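Side-chain contacts in aminopeptidase-like protein (PDB 5JM6), which probably removes amino-terminal residues from peptides as a zinc-dependent aminopeptidase of the M18 family and assembles into dodecamers: residues A[375-378]-A[379-382]; A[119-122]-A[123-127]; A[355-358]-A[359-363]; A[91-94]-A[95-98]; A[508-511]-A[512-516]. All blocks are in the same frame, centred on the assembly; numbering follows the deposited sequence.

Contact 1: A[375-378]-A[379-382]; sequences PGIL and GQTY
Leu378 lays its CD1 methyl over one face of the Tyr382 ring, 3.8 Å from the ring centroid to CD1 and shifted toward the rim on the CZ side, in a CH-pi contact. CG and CD2 lie nearest CE2, with Leu378 CG 3.5 Å from Tyr382 CE2. The leucine reaches the ring because CG stands anti to the backbone N (chi1 -178°). An alanine in place of Tyr382 removes the ring, and Leu378 CD1 would probably lose the surface beneath it, leaving a gap beside the leucine. One step nearer the turn, Ile377 O takes two bonds from the same residue: Thr381 OG1 at 2.9 Å and Thr381 N at 3.2 Å, which approach from opposite faces of the carbonyl plane. The hydroxyl thus reinforces the backbone bond and fixes the threonine's rotation. Around this core, Leu362 of helix 353-368 packs on Ile377, Leu378 and Thr381, Glu359 touches Leu378, and Asn352 of the second subunit lies against Tyr382. Gly376 and Gly379, both with positive phi, let the chain fold tightly before it coils. A threonine hydroxyl bonded to the carbonyl four residues back is a familiar helical arrangement; here it ties the loop before helix 380-383 to the start of that short helical region, which leads into strand 386-394 of the large mixed sheet.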
loop_
_atom_site.group_PDB
_atom_site.type_symbol
_atom_site.label_atom_id
_atom_site.label_comp_id
_atom_site.label_asym_id
_atom_site.label_seq_id
_atom_site.Cartn_x
_atom_site.Cartn_y
_atom_site.Cartn_z
ATOM N N PRO A 375 -47.433 -24.323 -36.727
ATOM C CA PRO A 375 -47.385 -23.242 -35.746
ATOM C C PRO A 375 -48.776 -22.659 -35.572
ATOM O O PRO A 375 -49.435 -22.340 -36.557
ATOM C CB PRO A 375 -46.424 -22.239 -36.380
ATOM C CG PRO A 375 -46.635 -22.424 -37.850
ATOM C CD PRO A 375 -46.981 -23.883 -38.058
ATOM N N GLY A 376 -49.231 -22.508 -34.341
ATOM C CA GLY A 376 -50.574 -22.011 -34.151
ATOM C C GLY A 376 -51.618 -23.076 -33.901
ATOM O O GLY A 376 -52.757 -22.734 -33.609
ATOM N N ILE A 377 -51.298 -24.348 -34.121
ATOM C CA ILE A 377 -51.876 -25.372 -33.257
ATOM C C ILE A 377 -50.922 -25.489 -32.071
ATOM O O ILE A 377 -51.344 -25.576 -30.917
ATOM C CB ILE A 377 -52.127 -26.734 -33.958
ATOM C CG1 ILE A 377 -52.922 -27.652 -33.028
ATOM C CG2 ILE A 377 -50.845 -27.424 -34.373
ATOM C CD1 ILE A 377 -54.147 -26.998 -32.425
ATOM N N LEU A 378 -49.627 -25.468 -32.376
ATOM C CA LEU A 378 -48.601 -25.240 -31.378
ATOM C C LEU A 378 -48.555 -23.742 -31.130
ATOM O O LEU A 378 -48.348 -22.955 -32.051
ATOM C CB LEU A 378 -47.236 -25.757 -31.838
ATOM C CG LEU A 378 -46.092 -25.611 -30.831
ATOM C CD1 LEU A 378 -46.178 -26.686 -29.758
ATOM C CD2 LEU A 378 -44.737 -25.640 -31.521
ATOM N N GLY A 379 -48.714 -23.357 -29.876
ATOM C CA GLY A 379 -48.801 -21.962 -29.493
ATOM C C GLY A 379 -50.207 -21.560 -29.107
ATOM O O GLY A 379 -50.374 -20.698 -28.252
ATOM N N GLN A 380 -51.212 -22.236 -29.654
ATOM C CA GLN A 380 -52.501 -22.275 -28.985
ATOM C C GLN A 380 -52.275 -23.158 -27.774
ATOM O O GLN A 380 -52.753 -22.875 -26.677
ATOM C CB GLN A 380 -53.612 -22.831 -29.876
ATOM C CG GLN A 380 -54.031 -21.920 -31.011
ATOM C CD GLN A 380 -55.251 -22.442 -31.747
ATOM O OE1 GLN A 380 -56.313 -22.630 -31.155
ATOM N NE2 GLN A 380 -55.102 -22.689 -33.045
ATOM N N THR A 381 -51.514 -24.227 -27.990
ATOM C CA THR A 381 -51.107 -25.116 -26.914
ATOM C C THR A 381 -50.267 -24.364 -25.888
ATOM O O THR A 381 -50.566 -24.390 -24.695
ATOM C CB THR A 381 -50.305 -26.318 -27.444
ATOM O OG1 THR A 381 -51.088 -27.036 -28.404
ATOM C CG2 THR A 381 -49.932 -27.250 -26.305
ATOM N N TYR A 382 -49.223 -23.687 -26.357
ATOM C CA TYR A 382 -48.338 -22.954 -25.463
ATOM C C TYR A 382 -49.099 -21.869 -24.691
ATOM O O TYR A 382 -48.842 -21.652 -23.508
ATOM C CB TYR A 382 -47.170 -22.344 -26.247
ATOM C CG TYR A 382 -46.103 -23.347 -26.653
ATOM C CD1 TYR A 382 -45.854 -24.477 -25.884
ATOM C CD2 TYR A 382 -45.344 -23.162 -27.803
ATOM C CE1 TYR A 382 -44.883 -25.393 -26.248
ATOM C CE2 TYR A 382 -44.367 -24.073 -28.173
ATOM C CZ TYR A 382 -44.141 -25.186 -27.391
ATOM O OH TYR A 382 -43.174 -26.097 -27.753
#

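Contact 2: A[119-122]-A[123-127]; sequences QAYK and PGNGI
Asn125 N donates to Lys122 O at 3.1 Å and closes a type II beta turn, Lys122 to Asn125, with Pro123 and Gly124 at its corners. The turn belongs to the connection between strands 111-117 and 127-133 of the large mixed sheet. Gly124 takes the positive phi (107°) that the third position of such a turn demands, and the proline ring holds phi of the second position near the value it needs. The side chain of Asn125 folds back over the turn, between the tyrosine and the lysine of the first half. Its CB meets Tyr121 CE1 at 3.6 Å, an oblique approach in which the amide plane stands almost perpendicular to the phenol ring, 87° between them. The tyrosine runs past the asparagine in the opposite sense, which carries its OH toward Pro123 CA, 4.0 Å away. Outside the turn, Asn125 ND2 is bonded to Gly328 O, which anchors the amide, while Tyr121 meets Phe365 of helix 353-368 edge-to-face and Gly124 O accepts from Arg384 NE. Tyr121 and Pro123 also rest on Leu362, while Lys122 lies on the exposed side. There Lys122, bent at chi3 (-57°), curls back along the turn instead of stretching outward, and its CE methylene comes to 3.4 Å from Asn125 OD1.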
loop_
_atom_site.group_PDB
_atom_site.type_symbol
_atom_site.label_atom_id
_atom_site.label_comp_id
_atom_site.label_asym_id
_atom_site.label_seq_id
_atom_site.Cartn_x
_atom_site.Cartn_y
_atom_site.Cartn_z
ATOM N N GLN A 119 -57.652 -37.736 -20.295
ATOM C CA GLN A 119 -58.639 -38.461 -21.093
ATOM C C GLN A 119 -59.501 -37.526 -21.931
ATOM O O GLN A 119 -60.090 -37.940 -22.929
ATOM C CB GLN A 119 -59.545 -39.306 -20.200
ATOM C CG GLN A 119 -58.838 -40.390 -19.419
ATOM C CD GLN A 119 -59.748 -41.031 -18.393
ATOM O OE1 GLN A 119 -60.894 -41.374 -18.689
ATOM N NE2 GLN A 119 -59.251 -41.176 -17.171
ATOM N N ALA A 120 -59.593 -36.273 -21.504
ATOM C CA ALA A 120 -60.367 -35.262 -22.217
ATOM C C ALA A 120 -59.492 -34.443 -23.163
ATOM O O ALA A 120 -59.936 -33.431 -23.704
ATOM C CB ALA A 120 -61.086 -34.353 -21.235
ATOM N N TYR A 121 -58.238 -34.854 -23.323
ATOM C CA TYR A 121 -57.303 -34.115 -24.166
ATOM C C TYR A 121 -57.716 -34.064 -25.636
ATOM O O TYR A 121 -58.223 -35.040 -26.193
ATOM C CB TYR A 121 -55.898 -34.710 -24.066
ATOM C CG TYR A 121 -54.897 -33.970 -24.919
ATOM C CD1 TYR A 121 -54.377 -32.751 -24.505
ATOM C CD2 TYR A 121 -54.485 -34.476 -26.146
ATOM C CE1 TYR A 121 -53.471 -32.060 -25.281
ATOM C CE2 TYR A 121 -53.579 -33.791 -26.931
ATOM C CZ TYR A 121 -53.074 -32.584 -26.492
ATOM O OH TYR A 121 -52.170 -31.897 -27.267
ATOM N N LYS A 122 -57.505 -32.897 -26.241
ATOM C CA LYS A 122 -57.618 -32.686 -27.683
ATOM C C LYS A 122 -56.488 -31.746 -28.094
ATOM O O LYS A 122 -56.032 -30.948 -27.277
ATOM C CB LYS A 122 -58.968 -32.074 -28.070
ATOM C CG LYS A 122 -60.155 -32.525 -27.243
ATOM C CD LYS A 122 -61.212 -31.427 -27.163
ATOM C CE LYS A 122 -60.636 -30.131 -26.595
ATOM N NZ LYS A 122 -61.691 -29.121 -26.280
ATOM N N PRO A 123 -56.035 -31.831 -29.356
ATOM C CA PRO A 123 -55.009 -30.897 -29.838
ATOM C C PRO A 123 -55.406 -29.439 -29.618
ATOM O O PRO A 123 -56.519 -29.041 -29.960
ATOM C CB PRO A 123 -54.917 -31.219 -31.330
ATOM C CG PRO A 123 -55.308 -32.654 -31.417
ATOM C CD PRO A 123 -56.371 -32.848 -30.367
ATOM N N GLY A 124 -54.495 -28.657 -29.046
ATOM C CA GLY A 124 -54.775 -27.275 -28.707
ATOM C C GLY A 124 -54.932 -27.063 -27.213
ATOM O O GLY A 124 -54.915 -25.929 -26.734
ATOM N N ASN A 125 -55.090 -28.157 -26.474
ATOM C CA ASN A 125 -55.167 -28.091 -25.021
ATOM C C ASN A 125 -53.790 -27.848 -24.421
ATOM O O ASN A 125 -52.773 -28.234 -24.999
ATOM C CB ASN A 125 -55.779 -29.372 -24.452
ATOM C CG ASN A 125 -57.255 -29.504 -24.771
ATOM O OD1 ASN A 125 -57.824 -28.674 -25.480
ATOM N ND2 ASN A 125 -57.885 -30.553 -24.252
ATOM N N GLY A 126 -53.765 -27.207 -23.260
ATOM C CA GLY A 126 -52.521 -26.768 -22.661
ATOM C C GLY A 126 -51.766 -27.843 -21.914
ATOM O O GLY A 126 -52.279 -28.931 -21.658
ATOM N N ILE A 127 -50.529 -27.519 -21.561
ATOM C CA ILE A 127 -49.672 -28.421 -20.816
ATOM C C ILE A 127 -49.341 -27.815 -19.461
ATOM O O ILE A 127 -48.984 -26.643 -19.369
ATOM C CB ILE A 127 -48.371 -28.714 -21.583
ATOM C CG1 ILE A 127 -48.691 -29.085 -23.031
ATOM C CG2 ILE A 127 -47.578 -29.816 -20.898
ATOM C CD1 ILE A 127 -47.609 -28.718 -24.002
#

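Contact 3: A[355-358]-A[359-363]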
loop_
_atom_site.group_PDB
_atom_site.type_symbol
_atom_site.label_atom_id
_atom_site.label_comp_id
_atom_site.label_asym_id
_atom_site.label_seq_id
_atom_site.Cartn_x
_atom_site.Cartn_y
_atom_site.Cartn_z
ATOM N N PRO A 355 -38.838 -28.820 -26.035
ATOM C CA PRO A 355 -39.688 -28.345 -27.135
ATOM C C PRO A 355 -39.951 -29.376 -28.237
ATOM O O PRO A 355 -41.105 -29.526 -28.633
ATOM C CB PRO A 355 -38.896 -27.157 -27.689
ATOM C CG PRO A 355 -38.172 -26.633 -26.512
ATOM C CD PRO A 355 -37.759 -27.859 -25.742
ATOM N N ILE A 356 -38.926 -30.079 -28.711
ATOM C CA ILE A 356 -39.133 -31.023 -29.808
ATOM C C ILE A 356 -40.000 -32.200 -29.352
ATOM O O ILE A 356 -40.787 -32.735 -30.133
ATOM C CB ILE A 356 -37.792 -31.535 -30.399
ATOM C CG1 ILE A 356 -38.043 -32.278 -31.714
ATOM C CG2 ILE A 356 -37.044 -32.422 -29.414
ATOM C CD1 ILE A 356 -36.799 -32.488 -32.546
ATOM N N THR A 357 -39.876 -32.581 -28.084
ATOM C CA THR A 357 -40.701 -33.646 -27.529
ATOM C C THR A 357 -42.166 -33.231 -27.514
ATOM O O THR A 357 -43.043 -34.008 -27.889
ATOM C CB THR A 357 -40.257 -34.024 -26.106
ATOM O OG1 THR A 357 -38.974 -34.657 -26.162
ATOM C CG2 THR A 357 -41.259 -34.974 -25.463
ATOM N N ILE A 358 -42.424 -31.998 -27.090
ATOM C CA ILE A 358 -43.783 -31.479 -27.053
ATOM C C ILE A 358 -44.377 -31.415 -28.457
ATOM O O ILE A 358 -45.523 -31.814 -28.669
ATOM C CB ILE A 358 -43.834 -30.089 -26.385
ATOM C CG1 ILE A 358 -43.503 -30.233 -24.898
ATOM C CG2 ILE A 358 -45.193 -29.435 -26.586
ATOM C CD1 ILE A 358 -44.138 -29.206 -24.008
ATOM N N GLU A 359 -43.591 -30.942 -29.420
ATOM C CA GLU A 359 -44.062 -30.862 -30.799
ATOM C C GLU A 359 -44.410 -32.249 -31.332
ATOM O O GLU A 359 -45.439 -32.430 -31.982
ATOM C CB GLU A 359 -43.016 -30.188 -31.691
ATOM C CG GLU A 359 -42.740 -28.740 -31.313
ATOM C CD GLU A 359 -41.775 -28.050 -32.259
ATOM O OE1 GLU A 359 -41.544 -28.576 -33.369
ATOM O OE2 GLU A 359 -41.247 -26.978 -31.892
ATOM N N ARG A 360 -43.558 -33.226 -31.038
ATOM C CA ARG A 360 -43.809 -34.606 -31.436
ATOM C C ARG A 360 -45.121 -35.145 -30.879
ATOM O O ARG A 360 -45.888 -35.791 -31.595
ATOM C CB ARG A 360 -42.673 -35.508 -30.976
ATOM C CG ARG A 360 -41.449 -35.515 -31.845
ATOM C CD ARG A 360 -41.037 -36.955 -31.985
ATOM N NE ARG A 360 -39.601 -37.171 -31.899
ATOM C CZ ARG A 360 -39.029 -38.352 -32.095
ATOM N NH1 ARG A 360 -39.782 -39.403 -32.395
ATOM N NH2 ARG A 360 -37.715 -38.487 -31.994
ATOM N N ILE A 361 -45.361 -34.896 -29.595
ATOM C CA ILE A 361 -46.594 -35.335 -28.953
ATOM C C ILE A 361 -47.796 -34.720 -29.650
ATOM O O ILE A 361 -48.749 -35.415 -30.003
ATOM C CB ILE A 361 -46.631 -34.957 -27.460
ATOM C CG1 ILE A 361 -45.447 -35.572 -26.715
ATOM C CG2 ILE A 361 -47.937 -35.412 -26.831
ATOM C CD1 ILE A 361 -45.233 -34.982 -25.335
ATOM N N LEU A 362 -47.739 -33.410 -29.858
ATOM C CA LEU A 362 -48.846 -32.694 -30.472
ATOM C C LEU A 362 -49.086 -33.151 -31.909
ATOM O O LEU A 362 -50.227 -33.393 -32.300
ATOM C CB LEU A 362 -48.595 -31.189 -30.426
ATOM C CG LEU A 362 -49.667 -30.333 -31.092
ATOM C CD1 LEU A 362 -51.034 -30.638 -30.503
ATOM C CD2 LEU A 362 -49.325 -28.866 -30.927
ATOM N N GLU A 363 -48.017 -33.279 -32.689
ATOM C CA GLU A 363 -48.150 -33.750 -34.065
ATOM C C GLU A 363 -48.726 -35.160 -34.111
ATOM O O GLU A 363 -49.458 -35.511 -35.037
ATOM C CB GLU A 363 -46.807 -33.717 -34.788
ATOM C CG GLU A 363 -46.871 -34.280 -36.194
ATOM C CD GLU A 363 -45.564 -34.889 -36.629
ATOM O OE1 GLU A 363 -44.951 -35.605 -35.813
ATOM O OE2 GLU A 363 -45.152 -34.652 -37.784
#
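The flat carboxylate of Glu359 comes no nearer to Pro355 O than 4.0 Å, at CD; it is the methylene before it that does the touching, with Glu359 CG 3.2 Å from Pro355 O. Arg360 behaves likewise, its CG resting 3.3 Å from Ile356 O while the guanidinium leaves the contact altogether. That group makes a cation-pi contact with Trp93 and is fixed by two carbonyls, NH2 on Ala89 O and NH1 on Asp91 O, so its direction is set from outside. The setting is one regular alpha-helix, 353-368, whose repeating bonds run from each N back to the O four residues earlier; Glu359 N to Pro355 O and Ile361 N to Thr357 O both measure 3.0 Å. Apolar contact across the turn is carried by Thr357 and Ile361. The isoleucine sends CG1 beside its backbone N, anti to the carbonyl carbon (chi1 -59°), and the extended arm ends with CD1 4.0 Å from Thr357 CG2, the two side chains crossing at a slant. With an alanine here CG1 and CD1 are gone, and Thr357 CG2 would probably lose this neighbour while a gap opened against the sheet, where Phe115 meets Ile361 and Ile113 meets Thr357. Ile358 presses on Ile127 and Met129 of the same sheet, whereas Ile356 packs on Leu378 of the third subunit, so the helix is gripped between its own sheet and a neighbouring chain. Thr357 OG1 turns back along the helix and bonds to Phe353 O.

Contact 4: A[91-94]-A[95-98]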
loop_
_atom_site.group_PDB
_atom_site.type_symbol
_atom_site.label_atom_id
_atom_site.label_comp_id
_atom_site.label_asym_id
_atom_site.label_seq_id
_atom_site.Cartn_x
_atom_site.Cartn_y
_atom_site.Cartn_z
ATOM N N ASP A 91 -37.723 -44.060 -33.008
ATOM C CA ASP A 91 -38.999 -44.552 -33.529
ATOM C C ASP A 91 -40.003 -43.434 -33.811
ATOM O O ASP A 91 -39.928 -42.353 -33.227
ATOM C CB ASP A 91 -39.616 -45.562 -32.564
ATOM C CG ASP A 91 -38.674 -46.701 -32.233
ATOM O OD1 ASP A 91 -38.933 -47.411 -31.241
ATOM O OD2 ASP A 91 -37.669 -46.877 -32.957
ATOM N N SER A 92 -40.943 -43.706 -34.710
ATOM C CA SER A 92 -42.043 -42.784 -34.972
ATOM C C SER A 92 -43.135 -42.943 -33.917
ATOM O O SER A 92 -43.545 -44.063 -33.608
ATOM C CB SER A 92 -42.614 -43.019 -36.372
ATOM O OG SER A 92 -43.695 -42.142 -36.638
ATOM N N TRP A 93 -43.580 -41.830 -33.335
ATOM C CA TRP A 93 -44.661 -41.876 -32.353
ATOM C C TRP A 93 -46.024 -41.539 -32.935
ATOM O O TRP A 93 -47.034 -41.668 -32.245
ATOM C CB TRP A 93 -44.408 -40.898 -31.200
ATOM C CG TRP A 93 -43.043 -40.911 -30.609
ATOM C CD1 TRP A 93 -42.081 -41.864 -30.765
ATOM C CD2 TRP A 93 -42.479 -39.905 -29.760
ATOM N NE1 TRP A 93 -40.953 -41.514 -30.064
ATOM C CE2 TRP A 93 -41.172 -40.314 -29.439
ATOM C CE3 TRP A 93 -42.955 -38.697 -29.239
ATOM C CZ2 TRP A 93 -40.333 -39.561 -28.620
ATOM C CZ3 TRP A 93 -42.121 -37.949 -28.427
ATOM C CH2 TRP A 93 -40.826 -38.383 -28.126
ATOM N N THR A 94 -46.065 -41.121 -34.197
ATOM C CA THR A 94 -47.256 -40.450 -34.718
ATOM C C THR A 94 -48.498 -41.339 -34.697
ATOM O O THR A 94 -49.617 -40.844 -34.819
ATOM C CB THR A 94 -47.035 -39.922 -36.152
ATOM O OG1 THR A 94 -46.417 -40.936 -36.953
ATOM C CG2 THR A 94 -46.145 -38.686 -36.133
ATOM N N GLY A 95 -48.307 -42.648 -34.569
ATOM C CA GLY A 95 -49.425 -43.528 -34.285
ATOM C C GLY A 95 -49.875 -43.584 -32.830
ATOM O O GLY A 95 -51.043 -43.338 -32.527
ATOM N N LYS A 96 -48.917 -43.816 -31.931
ATOM C CA LYS A 96 -49.155 -44.409 -30.602
ATOM C C LYS A 96 -49.925 -43.674 -29.523
ATOM O O LYS A 96 -50.371 -44.298 -28.561
ATOM C CB LYS A 96 -47.837 -44.706 -29.909
ATOM C CG LYS A 96 -46.715 -45.289 -30.677
ATOM C CD LYS A 96 -45.824 -45.870 -29.596
ATOM C CE LYS A 96 -44.365 -45.621 -29.821
ATOM N NZ LYS A 96 -43.822 -46.823 -30.465
ATOM N N LEU A 97 -49.976 -42.356 -29.584
ATOM C CA LEU A 97 -50.347 -41.641 -28.377
ATOM C C LEU A 97 -51.853 -41.501 -28.275
ATOM O O LEU A 97 -52.539 -41.193 -29.249
ATOM C CB LEU A 97 -49.647 -40.287 -28.318
ATOM C CG LEU A 97 -48.116 -40.348 -28.348
ATOM C CD1 LEU A 97 -47.533 -38.973 -28.077
ATOM C CD2 LEU A 97 -47.567 -41.372 -27.359
ATOM N N VAL A 98 -52.355 -41.747 -27.072
ATOM C CA VAL A 98 -53.775 -41.933 -26.846
ATOM C C VAL A 98 -54.148 -41.221 -25.549
ATOM O O VAL A 98 -53.332 -41.146 -24.627
ATOM C CB VAL A 98 -54.119 -43.452 -26.791
ATOM C CG1 VAL A 98 -53.753 -44.057 -25.437
ATOM C CG2 VAL A 98 -55.577 -43.709 -27.133
#
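Lys96 N reaches back to Trp93 O at 2.9 Å, but the bond is weak, bent to 130° at the hydrogen. The same carbonyl is also bonded to Ser364 OG of helix 353-368, which ties the turn to the body of the subunit. A second polar link lies within the first half: the hydroxyls Thr94 OG1 and Ser92 OG are hydrogen-bonded at 3.0 Å. Thr94 OG1 sits between its backbone N and carbonyl carbon (chi1 46°), which turns it back toward the serine. The non-polar touching is slight. Lys96, bent at chi3 and chi4, brings CE obliquely to the indole of Trp93, 4.5 Å from CD1. Charge acts only at a distance, with Lys96 NZ 5.0 Å from Asp91 OD1, so any attraction is probably mild and unlikely to hold either group in place. Firmer anchors come from outside: Trp93 NE1 donates to Pro88 O, Leu97 packs on Ile361 and Phe365, and Ser92 touches Gln380 of the third subunit. The chemistry implies a surface loop whose own turn is weakly bonded and whose shape probably owes more to two buried side chains, the tryptophan and the leucine, packed into the subunit.

Contact 5: A[508-511]-A[512-516]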
loop_
_atom_site.group_PDB
_atom_site.type_symbol
_atom_site.label_atom_id
_atom_site.label_comp_id
_atom_site.label_asym_id
_atom_site.label_seq_id
_atom_site.Cartn_x
_atom_site.Cartn_y
_atom_site.Cartn_z
ATOM N N ASP A 508 -52.551 -30.894 -10.867
ATOM C CA ASP A 508 -53.963 -31.246 -10.754
ATOM C C ASP A 508 -54.894 -30.050 -10.968
ATOM O O ASP A 508 -55.968 -30.200 -11.549
ATOM C CB ASP A 508 -54.256 -31.887 -9.392
ATOM C CG ASP A 508 -53.670 -33.284 -9.260
ATOM O OD1 ASP A 508 -53.134 -33.810 -10.259
ATOM O OD2 ASP A 508 -53.762 -33.864 -8.159
ATOM N N PHE A 509 -54.513 -28.878 -10.468
ATOM C CA PHE A 509 -55.407 -27.721 -10.526
ATOM C C PHE A 509 -55.160 -26.673 -11.617
ATOM O O PHE A 509 -55.955 -25.742 -11.742
ATOM C CB PHE A 509 -55.402 -27.009 -9.174
ATOM C CG PHE A 509 -56.187 -27.723 -8.113
ATOM C CD1 PHE A 509 -57.565 -27.814 -8.199
ATOM C CD2 PHE A 509 -55.548 -28.291 -7.025
ATOM C CE1 PHE A 509 -58.294 -28.466 -7.222
ATOM C CE2 PHE A 509 -56.270 -28.944 -6.043
ATOM C CZ PHE A 509 -57.645 -29.031 -6.142
ATOM N N TRP A 510 -54.094 -26.808 -12.403
ATOM C CA TRP A 510 -53.759 -25.752 -13.361
ATOM C C TRP A 510 -54.898 -25.466 -14.337
ATOM O O TRP A 510 -55.256 -24.309 -14.554
ATOM C CB TRP A 510 -52.498 -26.094 -14.154
ATOM C CG TRP A 510 -52.448 -25.371 -15.469
ATOM C CD1 TRP A 510 -52.539 -25.927 -16.711
ATOM C CD2 TRP A 510 -52.337 -23.954 -15.671
ATOM N NE1 TRP A 510 -52.472 -24.949 -17.674
ATOM C CE2 TRP A 510 -52.350 -23.730 -17.062
ATOM C CE3 TRP A 510 -52.220 -22.857 -14.811
ATOM C CZ2 TRP A 510 -52.249 -22.453 -17.614
ATOM C CZ3 TRP A 510 -52.121 -21.590 -15.363
ATOM C CH2 TRP A 510 -52.136 -21.400 -16.749
ATOM N N GLU A 511 -55.468 -26.522 -14.911
ATOM C CA GLU A 511 -56.524 -26.373 -15.910
ATOM C C GLU A 511 -57.745 -25.661 -15.336
ATOM O O GLU A 511 -58.338 -24.804 -15.992
ATOM C CB GLU A 511 -56.931 -27.739 -16.471
ATOM C CG GLU A 511 -58.136 -27.698 -17.407
ATOM C CD GLU A 511 -58.511 -29.063 -17.962
ATOM O OE1 GLU A 511 -59.069 -29.116 -19.080
ATOM O OE2 GLU A 511 -58.255 -30.081 -17.284
ATOM N N GLU A 512 -58.110 -26.017 -14.109
ATOM C CA GLU A 512 -59.231 -25.381 -13.427
ATOM C C GLU A 512 -58.965 -23.898 -13.193
ATOM O O GLU A 512 -59.832 -23.056 -13.431
ATOM C CB GLU A 512 -59.514 -26.084 -12.096
ATOM C CG GLU A 512 -60.496 -25.354 -11.192
ATOM C CD GLU A 512 -61.038 -26.240 -10.084
ATOM O OE1 GLU A 512 -60.756 -27.457 -10.105
ATOM O OE2 GLU A 512 -61.743 -25.722 -9.194
ATOM N N VAL A 513 -57.761 -23.584 -12.733
ATOM C CA VAL A 513 -57.395 -22.204 -12.443
ATOM C C VAL A 513 -57.351 -21.365 -13.719
ATOM O O VAL A 513 -57.818 -20.226 -13.734
ATOM C CB VAL A 513 -56.038 -22.133 -11.712
ATOM C CG1 VAL A 513 -55.517 -20.705 -11.671
ATOM C CG2 VAL A 513 -56.173 -22.697 -10.306
ATOM N N ASP A 514 -56.815 -21.938 -14.795
ATOM C CA ASP A 514 -56.699 -21.216 -16.060
ATOM C C ASP A 514 -58.055 -20.720 -16.564
ATOM O O ASP A 514 -58.134 -19.697 -17.242
ATOM C CB ASP A 514 -56.040 -22.091 -17.127
ATOM C CG ASP A 514 -55.852 -21.357 -18.442
ATOM O OD1 ASP A 514 -55.275 -20.250 -18.426
ATOM O OD2 ASP A 514 -56.295 -21.879 -19.488
ATOM N N LEU A 515 -59.120 -21.438 -16.219
ATOM C CA LEU A 515 -60.463 -21.048 -16.636
ATOM C C LEU A 515 -61.090 -20.005 -15.707
ATOM O O LEU A 515 -62.184 -19.516 -15.980
ATOM C CB LEU A 515 -61.372 -22.275 -16.724
ATOM C CG LEU A 515 -60.925 -23.368 -17.699
ATOM C CD1 LEU A 515 -61.733 -24.639 -17.492
ATOM C CD2 LEU A 515 -61.031 -22.887 -19.142
ATOM N N GLU A 516 -60.407 -19.664 -14.618
ATOM C CA GLU A 516 -60.882 -18.590 -13.746
ATOM C C GLU A 516 -60.416 -17.228 -14.257
ATOM O O GLU A 516 -60.791 -16.191 -13.711
ATOM C CB GLU A 516 -60.405 -18.792 -12.304
ATOM C CG GLU A 516 -60.794 -20.123 -11.682
ATOM C CD GLU A 516 -60.358 -20.237 -10.230
ATOM O OE1 GLU A 516 -59.582 -19.374 -9.768
ATOM O OE2 GLU A 516 -60.794 -21.189 -9.550
#
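Glu512 runs alongside Phe509, pointing the same way, and brings OE1 to the edge of the phenyl ring, in its plane and 3.7 Å from CD1. The carboxylate is turned 69° against the ring, and its negative oxygen meets the ring-edge hydrogens, probably a mildly favourable approach. Val513 N then donates to Phe509 O at 3.0 Å, a regular helical bond, while the valine side chain packs on Arg438 and Ile439 of helix 430-443. Asp514 N repeats the pattern with Trp510 O at 2.8 Å. Asp514 CB stands 4.0 Å from the centroid of the six-membered ring of Trp510, a CH-pi contact over the face, and with CG anti to the backbone N (chi1 -178°) the carboxylate follows, OD1 lying 3.7 Å from Trp510 CH2. The polar ends of this pair are held by others, Trp510 NE1 by Arg384 O and Asp514 OD1 by a salt bridge to Arg90 of the second subunit. At Leu515 the bonding slackens, its N lying 3.5 Å from Glu511 O in a weak bond, although Leu515 CG still covers that oxygen at 3.4 Å. Glu516 N bonds to Val513 O, and its carboxylate bridges to Arg438. Past Asp514 the backbone bonding thus shifts from four residues back to three, and the carboxylates of Asp514 and Glu516 find arginine partners beyond the helix, one of them across the subunit boundary.

In the fold
Contacts 1 and 3 are buried; contacts 2, 4 and 5 are partly exposed. Helix 353-368, which contains contact 3, joins three others: Leu362 touches Thr381 of contact 1 and Tyr121 and Pro123 of contact 2, and Ile361 meets Leu97 of contact 4. The contacts near this helix combine aliphatic and aromatic packing with backbone and hydroxyl bonds and one cation-pi pair, whereas the terminal helix of contact 5, about 11 Å from contact 3 at nearest atoms, is richer in carboxylates, whose ionic partners lie outside its two segments. Contacts 1 and 5 both meet the second subunit, whose Arg90 packs on Gln380 and pairs with Asp514; contacts 3 and 4 face the third. Contact 2 touches no other chain.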